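Local coordinates for protein afamin (Homo sapiens, PDB 6FAK) that carries hydrophobic molecules in body fluids, binds vitamin E and keeps lipidated Wnt proteins soluble and active, at residues R301-F312 with K332-P342. Numbering follows the deposited sequence.
Sequences RPKDLSLREGKF and KFTFEYSRRHP
R340, which directly follows R339 in the chain, slides its side chain under the loop 301-312, where CD lies 3.1 Å from S306 O and NE lies 3.0 Å from R308 O at an angle too poor for a hydrogen bond. E309 CB and L305 CG lie loosely over opposite faces of its guanidinium, and the E309 carboxylate is near as a charge only. The extended chain places CD and NE at the loop carbonyls; the turn at chi4 (78°) swings NH1 back to donate to E336 O (3.1 Å), while its approach to E336 OE1 is implausibly short as modelled. With an alanine in its place, the space between L305 and E309 is likely to open and E336 O to lose its NH1 donor. R339 grips E336, NE and NH2 both reaching OE1, while CD1 of L305 sits over its guanidinium face. F312, a buried residue, offers a broad flat face that F333 meets edge-on, a T-shaped pair with centroids 5.3 Å apart and planes at 82°, and F333 CA adds a CH-pi contact over that face. CG of E336 meets the F312 edge at CE2, 4.0 Å away. No clear direct hydrogen bond links loop and helix; within the second albumin domain they are joined mainly by packing, and the cations round E336 probably keep it ionised despite its burial and the like charge of E309.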
loop_
_atom_site.group_PDB
_atom_site.type_symbol
_atom_site.label_atom_id
_atom_site.label_comp_id
_atom_site.label_asym_id
_atom_site.label_seq_id
_atom_site.Cartn_x
_atom_site.Cartn_y
_atom_site.Cartn_z
ATOM N N ARG A 301 4.224 12.387 24.371
ATOM C CA ARG A 301 3.521 13.672 24.427
ATOM C C ARG A 301 4.126 14.545 25.511
ATOM O O ARG A 301 4.547 14.025 26.546
ATOM C CB ARG A 301 2.041 13.491 24.751
ATOM C CG ARG A 301 1.155 13.229 23.551
ATOM C CD ARG A 301 -0.275 13.089 24.035
ATOM N NE ARG A 301 -0.520 11.786 24.657
ATOM C CZ ARG A 301 -1.508 11.505 25.510
ATOM N NH1 ARG A 301 -2.364 12.458 25.904
ATOM N NH2 ARG A 301 -1.639 10.271 25.986
ATOM N N PRO A 302 4.186 15.870 25.275
ATOM C CA PRO A 302 4.474 16.772 26.387
ATOM C C PRO A 302 3.564 16.463 27.581
ATOM O O PRO A 302 2.359 16.649 27.498
ATOM C CB PRO A 302 4.193 18.159 25.791
ATOM C CG PRO A 302 4.511 18.006 24.342
ATOM C CD PRO A 302 4.193 16.577 23.979
ATOM N N LYS A 303 4.156 15.898 28.636
ATOM C CA LYS A 303 3.527 15.722 29.968
ATOM C C LYS A 303 2.387 16.719 30.336
ATOM O O LYS A 303 1.350 16.308 30.886
ATOM C CB LYS A 303 4.620 15.699 31.069
ATOM C CG LYS A 303 5.731 16.753 30.944
ATOM C CD LYS A 303 6.884 16.551 31.930
ATOM C CE LYS A 303 6.468 16.714 33.388
ATOM N NZ LYS A 303 6.274 15.404 34.073
ATOM N N ASP A 304 2.563 18.000 29.993
ATOM C CA ASP A 304 1.517 19.020 30.169
ATOM C C ASP A 304 0.331 19.023 29.148
ATOM O O ASP A 304 -0.449 19.987 29.135
ATOM C CB ASP A 304 2.152 20.426 30.189
ATOM C CG ASP A 304 2.370 21.006 28.779
ATOM O OD1 ASP A 304 3.054 20.374 27.933
ATOM O OD2 ASP A 304 1.839 22.107 28.521
ATOM N N LEU A 305 0.185 17.979 28.322
ATOM C CA LEU A 305 -0.904 17.915 27.321
ATOM C C LEU A 305 -2.158 17.184 27.853
ATOM O O LEU A 305 -2.163 15.956 27.989
ATOM C CB LEU A 305 -0.409 17.269 26.009
ATOM C CG LEU A 305 -0.544 18.060 24.705
ATOM C CD1 LEU A 305 0.366 19.283 24.684
ATOM C CD2 LEU A 305 -0.210 17.170 23.520
ATOM N N SER A 306 -3.215 17.947 28.137
ATOM C CA SER A 306 -4.534 17.395 28.480
ATOM C C SER A 306 -5.218 16.776 27.274
ATOM O O SER A 306 -4.801 16.986 26.136
ATOM C CB SER A 306 -5.447 18.478 29.061
ATOM O OG SER A 306 -5.985 19.297 28.035
ATOM N N LEU A 307 -6.302 16.048 27.532
ATOM C CA LEU A 307 -7.004 15.274 26.496
ATOM C C LEU A 307 -7.774 16.115 25.476
ATOM O O LEU A 307 -8.059 15.640 24.368
ATOM C CB LEU A 307 -7.971 14.273 27.147
ATOM C CG LEU A 307 -8.572 13.165 26.278
ATOM C CD1 LEU A 307 -7.496 12.339 25.580
ATOM C CD2 LEU A 307 -9.463 12.294 27.150
ATOM N N ARG A 308 -8.088 17.361 25.831
ATOM C CA ARG A 308 -8.943 18.210 25.002
ATOM C C ARG A 308 -8.291 19.532 24.609
ATOM O O ARG A 308 -7.211 19.863 25.065
ATOM C CB ARG A 308 -10.290 18.440 25.690
ATOM C CG ARG A 308 -10.236 19.032 27.092
ATOM C CD ARG A 308 -11.532 18.736 27.836
ATOM N NE ARG A 308 -12.721 19.182 27.092
ATOM C CZ ARG A 308 -13.136 20.448 26.977
ATOM N NH1 ARG A 308 -12.450 21.439 27.537
ATOM N NH2 ARG A 308 -14.239 20.728 26.286
ATOM N N GLU A 309 -8.940 20.241 23.691
ATOM C CA GLU A 309 -8.621 21.629 23.400
ATOM C C GLU A 309 -9.947 22.367 23.390
ATOM O O GLU A 309 -10.695 22.341 22.394
ATOM C CB GLU A 309 -7.849 21.782 22.075
ATOM C CG GLU A 309 -7.566 23.229 21.615
ATOM C CD GLU A 309 -6.865 24.109 22.647
ATOM O OE1 GLU A 309 -5.649 24.362 22.479
ATOM O OE2 GLU A 309 -7.524 24.558 23.621
ATOM N N GLY A 310 -10.245 23.006 24.522
ATOM C CA GLY A 310 -11.458 23.792 24.660
ATOM C C GLY A 310 -11.522 24.981 23.726
ATOM O O GLY A 310 -12.573 25.558 23.569
ATOM N N LYS A 311 -10.410 25.369 23.113
ATOM C CA LYS A 311 -10.420 26.391 22.074
ATOM C C LYS A 311 -11.366 26.049 20.884
ATOM O O LYS A 311 -11.827 26.986 20.189
ATOM C CB LYS A 311 -8.994 26.651 21.562
ATOM C CG LYS A 311 -8.803 27.995 20.877
ATOM C CD LYS A 311 -7.653 28.812 21.477
ATOM C CE LYS A 311 -8.022 29.419 22.823
ATOM N NZ LYS A 311 -6.884 30.148 23.451
ATOM N N PHE A 312 -11.644 24.744 20.662
ATOM C CA PHE A 312 -12.548 24.287 19.578
ATOM C C PHE A 312 -13.986 24.030 19.964
ATOM O O PHE A 312 -14.871 23.953 19.071
ATOM C CB PHE A 312 -11.935 23.062 18.866
ATOM C CG PHE A 312 -10.640 23.413 18.197
ATOM C CD1 PHE A 312 -10.638 24.225 17.087
ATOM C CD2 PHE A 312 -9.419 23.045 18.758
ATOM C CE1 PHE A 312 -9.453 24.600 16.488
ATOM C CE2 PHE A 312 -8.239 23.440 18.165
ATOM C CZ PHE A 312 -8.256 24.193 17.042
ATOM N N LYS A 332 -5.255 23.356 12.115
ATOM C CA LYS A 332 -4.948 23.509 13.519
ATOM C C LYS A 332 -5.763 22.548 14.411
ATOM O O LYS A 332 -5.234 21.978 15.374
ATOM C CB LYS A 332 -5.158 24.941 13.996
ATOM C CG LYS A 332 -4.413 25.195 15.299
ATOM C CD LYS A 332 -4.342 26.652 15.667
ATOM C CE LYS A 332 -3.224 26.911 16.710
ATOM N NZ LYS A 332 -2.985 25.822 17.704
ATOM N N PHE A 333 -7.043 22.390 14.118
ATOM C CA PHE A 333 -7.857 21.383 14.816
ATOM C C PHE A 333 -7.257 19.970 14.652
ATOM O O PHE A 333 -7.080 19.249 15.626
ATOM C CB PHE A 333 -9.314 21.380 14.333
ATOM C CG PHE A 333 -10.108 20.258 14.936
ATOM C CD1 PHE A 333 -10.539 20.331 16.252
ATOM C CD2 PHE A 333 -10.350 19.080 14.194
ATOM C CE1 PHE A 333 -11.239 19.268 16.815
ATOM C CE2 PHE A 333 -11.058 18.034 14.740
ATOM C CZ PHE A 333 -11.503 18.108 16.048
ATOM N N THR A 334 -6.865 19.639 13.432
ATOM C CA THR A 334 -6.347 18.328 13.136
ATOM C C THR A 334 -5.020 18.104 13.945
ATOM O O THR A 334 -4.843 17.087 14.600
ATOM C CB THR A 334 -6.138 18.134 11.621
ATOM O OG1 THR A 334 -7.349 18.402 10.872
ATOM C CG2 THR A 334 -5.616 16.721 11.367
ATOM N N PHE A 335 -4.150 19.121 13.915
ATOM C CA PHE A 335 -2.907 19.162 14.710
ATOM C C PHE A 335 -3.172 18.916 16.201
ATOM O O PHE A 335 -2.605 17.993 16.817
ATOM C CB PHE A 335 -2.197 20.485 14.467
ATOM C CG PHE A 335 -1.145 20.819 15.462
ATOM C CD1 PHE A 335 0.046 20.095 15.504
ATOM C CD2 PHE A 335 -1.320 21.884 16.347
ATOM C CE1 PHE A 335 1.045 20.452 16.425
ATOM C CE2 PHE A 335 -0.335 22.230 17.260
ATOM C CZ PHE A 335 0.850 21.513 17.309
ATOM N N GLU A 336 -4.022 19.751 16.773
ATOM C CA GLU A 336 -4.279 19.694 18.222
ATOM C C GLU A 336 -4.963 18.371 18.624
ATOM O O GLU A 336 -4.558 17.746 19.643
ATOM C CB GLU A 336 -5.124 20.882 18.678
ATOM C CG GLU A 336 -4.424 22.242 18.610
ATOM C CD GLU A 336 -3.183 22.365 19.521
ATOM O OE1 GLU A 336 -2.974 21.534 20.401
ATOM O OE2 GLU A 336 -2.382 23.312 19.356
ATOM N N TYR A 337 -5.962 17.939 17.838
ATOM C CA TYR A 337 -6.703 16.711 18.151
ATOM C C TYR A 337 -5.823 15.463 17.941
ATOM O O TYR A 337 -5.796 14.550 18.805
ATOM C CB TYR A 337 -8.021 16.610 17.338
ATOM C CG TYR A 337 -9.009 15.646 17.952
ATOM C CD1 TYR A 337 -8.933 14.292 17.700
ATOM C CD2 TYR A 337 -9.976 16.094 18.886
ATOM C CE1 TYR A 337 -9.781 13.389 18.318
ATOM C CE2 TYR A 337 -10.865 15.180 19.507
ATOM C CZ TYR A 337 -10.771 13.831 19.182
ATOM O OH TYR A 337 -11.594 12.888 19.774
ATOM N N SER A 338 -5.085 15.411 16.831
ATOM C CA SER A 338 -4.194 14.264 16.544
ATOM C C SER A 338 -3.067 14.075 17.564
ATOM O O SER A 338 -2.821 12.958 18.017
ATOM C CB SER A 338 -3.609 14.341 15.144
ATOM O OG SER A 338 -4.654 14.424 14.181
ATOM N N ARG A 339 -2.416 15.170 17.966
ATOM C CA ARG A 339 -1.312 15.067 18.892
ATOM C C ARG A 339 -1.725 14.644 20.289
ATOM O O ARG A 339 -0.907 14.046 20.990
ATOM C CB ARG A 339 -0.472 16.336 18.938
ATOM C CG ARG A 339 -1.056 17.494 19.696
ATOM C CD ARG A 339 -0.057 18.605 19.566
ATOM N NE ARG A 339 -0.541 19.841 20.096
ATOM C CZ ARG A 339 0.206 20.736 20.762
ATOM N NH1 ARG A 339 1.497 20.502 21.004
ATOM N NH2 ARG A 339 -0.330 21.864 21.151
ATOM N N ARG A 340 -2.967 14.932 20.672
ATOM C CA ARG A 340 -3.538 14.479 21.929
ATOM C C ARG A 340 -4.226 13.126 21.910
ATOM O O ARG A 340 -4.665 12.688 22.942
ATOM C CB ARG A 340 -4.558 15.482 22.439
ATOM C CG ARG A 340 -3.940 16.780 22.889
ATOM C CD ARG A 340 -5.083 17.749 23.196
ATOM N NE ARG A 340 -4.600 18.990 23.808
ATOM C CZ ARG A 340 -4.030 19.957 23.123
ATOM N NH1 ARG A 340 -3.839 19.816 21.816
ATOM N NH2 ARG A 340 -3.625 21.054 23.739
ATOM N N HIS A 341 -4.332 12.474 20.761
ATOM C CA HIS A 341 -4.995 11.178 20.648
ATOM C C HIS A 341 -4.103 10.229 19.853
ATOM O O HIS A 341 -4.459 9.780 18.764
ATOM C CB HIS A 341 -6.358 11.352 19.970
ATOM C CG HIS A 341 -7.339 12.133 20.770
ATOM N ND1 HIS A 341 -7.385 13.513 20.738
ATOM C CD2 HIS A 341 -8.268 11.738 21.678
ATOM C CE1 HIS A 341 -8.331 13.928 21.564
ATOM N NE2 HIS A 341 -8.870 12.873 22.154
ATOM N N PRO A 342 -2.923 9.888 20.406
ATOM C CA PRO A 342 -2.051 8.879 19.819
ATOM C C PRO A 342 -2.655 7.484 19.669
ATOM O O PRO A 342 -2.126 6.704 18.885
ATOM C CB PRO A 342 -0.854 8.816 20.795
ATOM C CG PRO A 342 -1.400 9.271 22.078
ATOM C CD PRO A 342 -2.417 10.325 21.717
HETATM O O HOH W 1 -5.506 25.441 20.012
#